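Thiol:disulfide interchange protein, thioredoxin family protein (Chlorobaculum tepidum, PDB 3OR5) probably acts as a thioredoxin-fold oxidoreductase that exchanges thiols and disulfides, a type of protein linked to the biogenesis of c-type cytochromes. Local coordinates at residues V57-Q60 / K61-S65; K83-M86 / K87-I91. All coordinates share one frame; numbering follows the deposited sequence.

Contact 1. Residues V57-Q60 / K61-S65; sequences VQVQ and KTWAS
K61 reaches back along the last turns of helix 47-63 to lie beside V57 and across Q58, and each of its atoms has a neighbour one turn earlier. K61 CB sits 3.4 Å from Q58 O, and K61 CG rests on the carbonyl of V57, at 3.3 Å from V57 O. CD then passes Q58 NE2, K61 CE packs on V57 CG1 at 3.9 Å, and NZ ends at a water that it shares with Q58 OE1. The first torsion of K61 (chi1 -70°) sets CG opposite the carbonyl carbon, and the chain beyond is fully extended, which is how it runs alongside V57 in the same direction. Q58 bends at chi2 (64°), bringing NE2 across the K61 chain, near CD and CB. Q58 NE2 donates to a second water, 2.6 Å away, which also hydrogen-bonds T62 OG1.

On the buried side, V59 CG1 meets the indole of W63 at CD1, 3.8 Å away, while V59 O lies at the edge of that ring, near its plane. From the exposed neighbour T62, CG2 lies over one face of the same indole, offset toward the rim. W63 NE1 is hydrogen-bonded to D143 of helix 139-150, and the amide of Q60 pairs with T69 and F70 of strand 68-74.

Beneath these side chains K61 N, T62 N and W63 N donate to the carbonyls four residues back, W63 N to V59 O at 3.1 Å with an N-H...O angle of 139°; its second bond, to Q60 O, is weak. The chemistry is thus divided by helix face: waters join the amide of Q58 to an ammonium and a hydroxyl on the exposed side, whereas direct hydrogen bonds satisfy the polar ends of Q60 and W63 where the helix packs inside the fold.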
loop_
_atom_site.group_PDB
_atom_site.type_symbol
_atom_site.label_atom_id
_atom_site.label_comp_id
_atom_site.label_asym_id
_atom_site.label_seq_id
_atom_site.Cartn_x
_atom_site.Cartn_y
_atom_site.Cartn_z
ATOM N N VAL A 57 10.193 -2.116 -2.450
ATOM C CA VAL A 57 11.213 -1.252 -1.723
ATOM C C VAL A 57 12.077 -0.567 -2.808
ATOM O O VAL A 57 12.387 0.640 -2.680
ATOM C CB VAL A 57 12.062 -2.137 -0.797
ATOM C CG1 VAL A 57 13.288 -1.346 -0.261
ATOM C CG2 VAL A 57 11.203 -2.541 0.397
ATOM N N GLN A 58 12.481 -1.283 -3.857
ATOM C CA GLN A 58 13.254 -0.598 -4.882
ATOM C C GLN A 58 12.478 0.525 -5.584
ATOM O O GLN A 58 13.032 1.613 -5.899
ATOM C CB GLN A 58 13.777 -1.575 -5.943
ATOM C CG GLN A 58 14.943 -0.948 -6.714
ATOM C CD GLN A 58 16.173 -0.654 -5.848
ATOM O OE1 GLN A 58 16.692 -1.545 -5.168
ATOM N NE2 GLN A 58 16.614 0.618 -5.827
ATOM N N VAL A 59 11.214 0.253 -5.915
ATOM C CA VAL A 59 10.385 1.287 -6.530
ATOM C C VAL A 59 10.209 2.518 -5.579
ATOM O O VAL A 59 10.217 3.710 -6.011
ATOM C CB VAL A 59 8.995 0.688 -6.952
ATOM C CG1 VAL A 59 8.038 1.795 -7.441
ATOM C CG2 VAL A 59 9.258 -0.358 -8.084
ATOM N N GLN A 60 10.032 2.262 -4.300
ATOM C CA GLN A 60 9.957 3.352 -3.304
ATOM C C GLN A 60 11.227 4.230 -3.427
ATOM O O GLN A 60 11.109 5.459 -3.327
ATOM C CB GLN A 60 9.822 2.763 -1.886
ATOM C CG GLN A 60 9.748 3.847 -0.839
ATOM C CD GLN A 60 8.386 4.466 -0.743
ATOM O OE1 GLN A 60 7.388 3.965 -1.255
ATOM N NE2 GLN A 60 8.320 5.538 0.008
ATOM N N LYS A 61 12.381 3.583 -3.550
ATOM C CA LYS A 61 13.644 4.396 -3.586
ATOM C C LYS A 61 13.673 5.278 -4.822
ATOM O O LYS A 61 14.091 6.451 -4.706
ATOM C CB LYS A 61 14.813 3.443 -3.614
ATOM C CG LYS A 61 14.999 2.687 -2.248
ATOM C CD LYS A 61 16.177 1.728 -2.269
ATOM C CE LYS A 61 16.218 1.235 -0.857
ATOM N NZ LYS A 61 17.136 0.041 -0.702
ATOM N N THR A 62 13.192 4.797 -5.952
ATOM C CA THR A 62 13.142 5.606 -7.171
ATOM C C THR A 62 12.251 6.838 -7.029
ATOM O O THR A 62 12.580 7.930 -7.558
ATOM C CB THR A 62 12.682 4.740 -8.336
ATOM O OG1 THR A 62 13.607 3.655 -8.512
ATOM C CG2 THR A 62 12.521 5.586 -9.638
ATOM N N TRP A 63 11.109 6.697 -6.343
ATOM C CA TRP A 63 10.061 7.699 -6.381
ATOM C C TRP A 63 9.769 8.439 -5.072
ATOM O O TRP A 63 8.845 9.253 -5.030
ATOM C CB TRP A 63 8.732 7.050 -6.930
ATOM C CG TRP A 63 8.838 6.509 -8.323
ATOM C CD1 TRP A 63 9.065 5.226 -8.692
ATOM C CD2 TRP A 63 8.717 7.258 -9.536
ATOM N NE1 TRP A 63 9.058 5.086 -10.098
ATOM C CE2 TRP A 63 8.875 6.342 -10.612
ATOM C CE3 TRP A 63 8.448 8.617 -9.818
ATOM C CZ2 TRP A 63 8.804 6.736 -11.958
ATOM C CZ3 TRP A 63 8.331 9.010 -11.187
ATOM C CH2 TRP A 63 8.556 8.055 -12.224
ATOM N N ALA A 64 10.507 8.185 -3.995
ATOM C CA ALA A 64 10.158 8.691 -2.675
ATOM C C ALA A 64 10.029 10.221 -2.591
ATOM O O ALA A 64 9.274 10.708 -1.771
ATOM C CB ALA A 64 11.219 8.224 -1.666
ATOM N N SER A 65 10.862 10.887 -3.400
ATOM C CA SER A 65 10.835 12.349 -3.399
ATOM C C SER A 65 10.203 12.868 -4.664
ATOM O O SER A 65 10.407 14.063 -5.048
ATOM C CB SER A 65 12.265 12.940 -3.234
ATOM O OG SER A 65 12.797 12.435 -2.009
HETATM O O HOH W 1 16.264 -1.900 -2.608
HETATM O O HOH W 2 15.857 2.654 -7.287
#

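Contact 2. Residues K83-M86 / K87-I91; sequences KNYM and KTQGI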
loop_
_atom_site.group_PDB
_atom_site.type_symbol
_atom_site.label_atom_id
_atom_site.label_comp_id
_atom_site.label_asym_id
_atom_site.label_seq_id
_atom_site.Cartn_x
_atom_site.Cartn_y
_atom_site.Cartn_z
ATOM N N LYS A 83 7.964 -6.413 12.385
ATOM C CA LYS A 83 9.092 -5.501 12.675
ATOM C C LYS A 83 10.430 -6.115 12.209
ATOM O O LYS A 83 11.280 -5.453 11.583
ATOM C CB LYS A 83 9.176 -5.260 14.199
ATOM C CG LYS A 83 10.338 -4.351 14.677
ATOM C CD LYS A 83 9.838 -2.930 14.816
ATOM C CE LYS A 83 10.941 -1.969 15.448
ATOM N NZ LYS A 83 12.140 -2.012 14.531
ATOM N N ASN A 84 10.635 -7.416 12.431
ATOM C CA ASN A 84 11.869 -8.033 11.924
ATOM C C ASN A 84 11.967 -8.124 10.409
ATOM O O ASN A 84 13.002 -7.936 9.871
ATOM C CB ASN A 84 12.078 -9.421 12.536
ATOM C CG ASN A 84 13.537 -9.751 12.610
ATOM O OD1 ASN A 84 14.340 -8.935 13.145
ATOM N ND2 ASN A 84 13.930 -10.849 12.023
ATOM N N TYR A 85 10.858 -8.365 9.702
ATOM C CA TYR A 85 10.869 -8.369 8.269
ATOM C C TYR A 85 11.246 -6.960 7.710
ATOM O O TYR A 85 12.009 -6.838 6.765
ATOM C CB TYR A 85 9.479 -8.810 7.776
ATOM C CG TYR A 85 9.477 -9.057 6.296
ATOM C CD1 TYR A 85 10.209 -10.071 5.734
ATOM C CD2 TYR A 85 8.673 -8.235 5.464
ATOM C CE1 TYR A 85 10.196 -10.275 4.351
ATOM C CE2 TYR A 85 8.654 -8.462 4.084
ATOM C CZ TYR A 85 9.393 -9.460 3.557
ATOM O OH TYR A 85 9.347 -9.634 2.188
HETATM N N MSE A 86 10.703 -5.954 8.360
HETATM C CA MSE A 86 11.044 -4.562 7.974
HETATM C C MSE A 86 12.522 -4.349 8.099
HETATM O O MSE A 86 13.085 -3.657 7.227
HETATM C CB MSE A 86 10.237 -3.556 8.816
HETATM C CG MSE A 86 8.792 -3.541 8.423
HETATM SE SE MSE A 86 7.875 -2.406 9.744
HETATM C CE MSE A 86 8.536 -0.734 9.211
ATOM N N LYS A 87 13.143 -4.863 9.155
ATOM C CA LYS A 87 14.586 -4.688 9.340
ATOM C C LYS A 87 15.351 -5.472 8.277
ATOM O O LYS A 87 16.243 -4.954 7.587
ATOM C CB LYS A 87 14.944 -5.092 10.792
ATOM C CG LYS A 87 16.384 -5.034 11.076
ATOM C CD LYS A 87 16.537 -5.356 12.563
ATOM C CE LYS A 87 17.634 -6.410 12.784
ATOM N NZ LYS A 87 17.226 -7.752 12.161
ATOM N N THR A 88 15.011 -6.747 8.104
ATOM C CA THR A 88 15.744 -7.609 7.137
ATOM C C THR A 88 15.637 -7.197 5.680
ATOM O O THR A 88 16.616 -7.224 4.927
ATOM C CB THR A 88 15.404 -9.123 7.303
ATOM O OG1 THR A 88 14.068 -9.403 6.856
ATOM C CG2 THR A 88 15.529 -9.478 8.672
ATOM N N GLN A 89 14.483 -6.666 5.284
ATOM C CA GLN A 89 14.242 -6.260 3.912
ATOM C C GLN A 89 14.447 -4.776 3.680
ATOM O O GLN A 89 14.375 -4.312 2.535
ATOM C CB GLN A 89 12.862 -6.674 3.404
ATOM C CG GLN A 89 12.535 -8.108 3.730
ATOM C CD GLN A 89 13.419 -9.112 3.046
ATOM O OE1 GLN A 89 13.546 -9.112 1.833
ATOM N NE2 GLN A 89 14.016 -10.008 3.833
ATOM N N GLY A 90 14.724 -4.074 4.754
ATOM C CA GLY A 90 14.897 -2.620 4.672
ATOM C C GLY A 90 13.692 -1.860 4.142
ATOM O O GLY A 90 13.794 -1.070 3.173
ATOM N N ILE A 91 12.547 -2.166 4.724
ATOM C CA ILE A 91 11.326 -1.533 4.269
ATOM C C ILE A 91 11.345 -0.093 4.781
ATOM O O ILE A 91 11.455 0.190 5.997
ATOM C CB ILE A 91 10.112 -2.298 4.791
ATOM C CG1 ILE A 91 10.092 -3.667 4.086
ATOM C CG2 ILE A 91 8.812 -1.434 4.499
ATOM C CD1 ILE A 91 8.919 -4.512 4.655
HETATM O O HOH W 3 11.150 -11.138 1.139
HETATM O O HOH W 4 13.680 -0.430 7.824
#
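The backbone of K83-I91 closes helix 79-89 with a Schellman motif: I91 N donates to M86 O (3.0 Å), G90 N bonds weakly to K87 O, and G90 takes the positive phi that favours glycine.

Q89 lies over one face of the Y85 ring. Its CG stands 3.5 Å from the centroid of the Y85 ring and 23° off the normal, a CH-pi contact displaced toward CE1, and the amide beyond runs nearly parallel to the ring, on the side of the face that Q89 CG covers. That amide is held at NE2 and, weakly, at OE1: Q89 NE2 donates to T88 OG1 at 3.1 Å, almost within the amide plane, while OE1 takes a weak bond from a water that also hydrogen-bonds Y85 OH. With CG trans to the backbone N (chi1 -171°), the tyrosine extends toward helix 47-63, where it touches R50 and I53.

I91, directed back at the helix after the turn, places CD1 against two neighbours, 3.8 Å from Y85 CD2 and 3.9 Å from M86 CG of the selenomethionine. On the exposed side K87 bends at chi3 and chi4 to bring NZ to N84 OD1 at 3.3 Å, with the donor tilted 34° from the amide carbonyl plane. Replacing Y85 with an alanine would probably leave Q89 CG without the ring face beneath it, deprive I91 CD1 of an aromatic neighbour and open a gap toward I53.

The bond to T88 OG1, with the weak one to water, probably limits rotation of the Q89 amide above the phenol. The Schellman turn, for its part, satisfies M86 O and brings I91 back onto Y85 and M86.

Overall arrangement
Contacts 1 and 2 are the C-terminal ends of two successive helices, 47-63 and 79-89, whose beta-alpha-beta units share strand 68-74. Their centres are about 16 Å apart, yet they touch through V57: V57 CG1 lies 3.5 Å from G90 O, and V57 CG2 4.0 Å from I91 CA. The turn that ends contact 2 therefore packs on the first segment of contact 1. C46 and C49, at the start of helix 47-63, form a CxxC pattern consistent with a thioredoxin-type redox centre. Y85 of contact 2 lies near that pair without touching it, whereas contact 1 occupies the far end of the same helix.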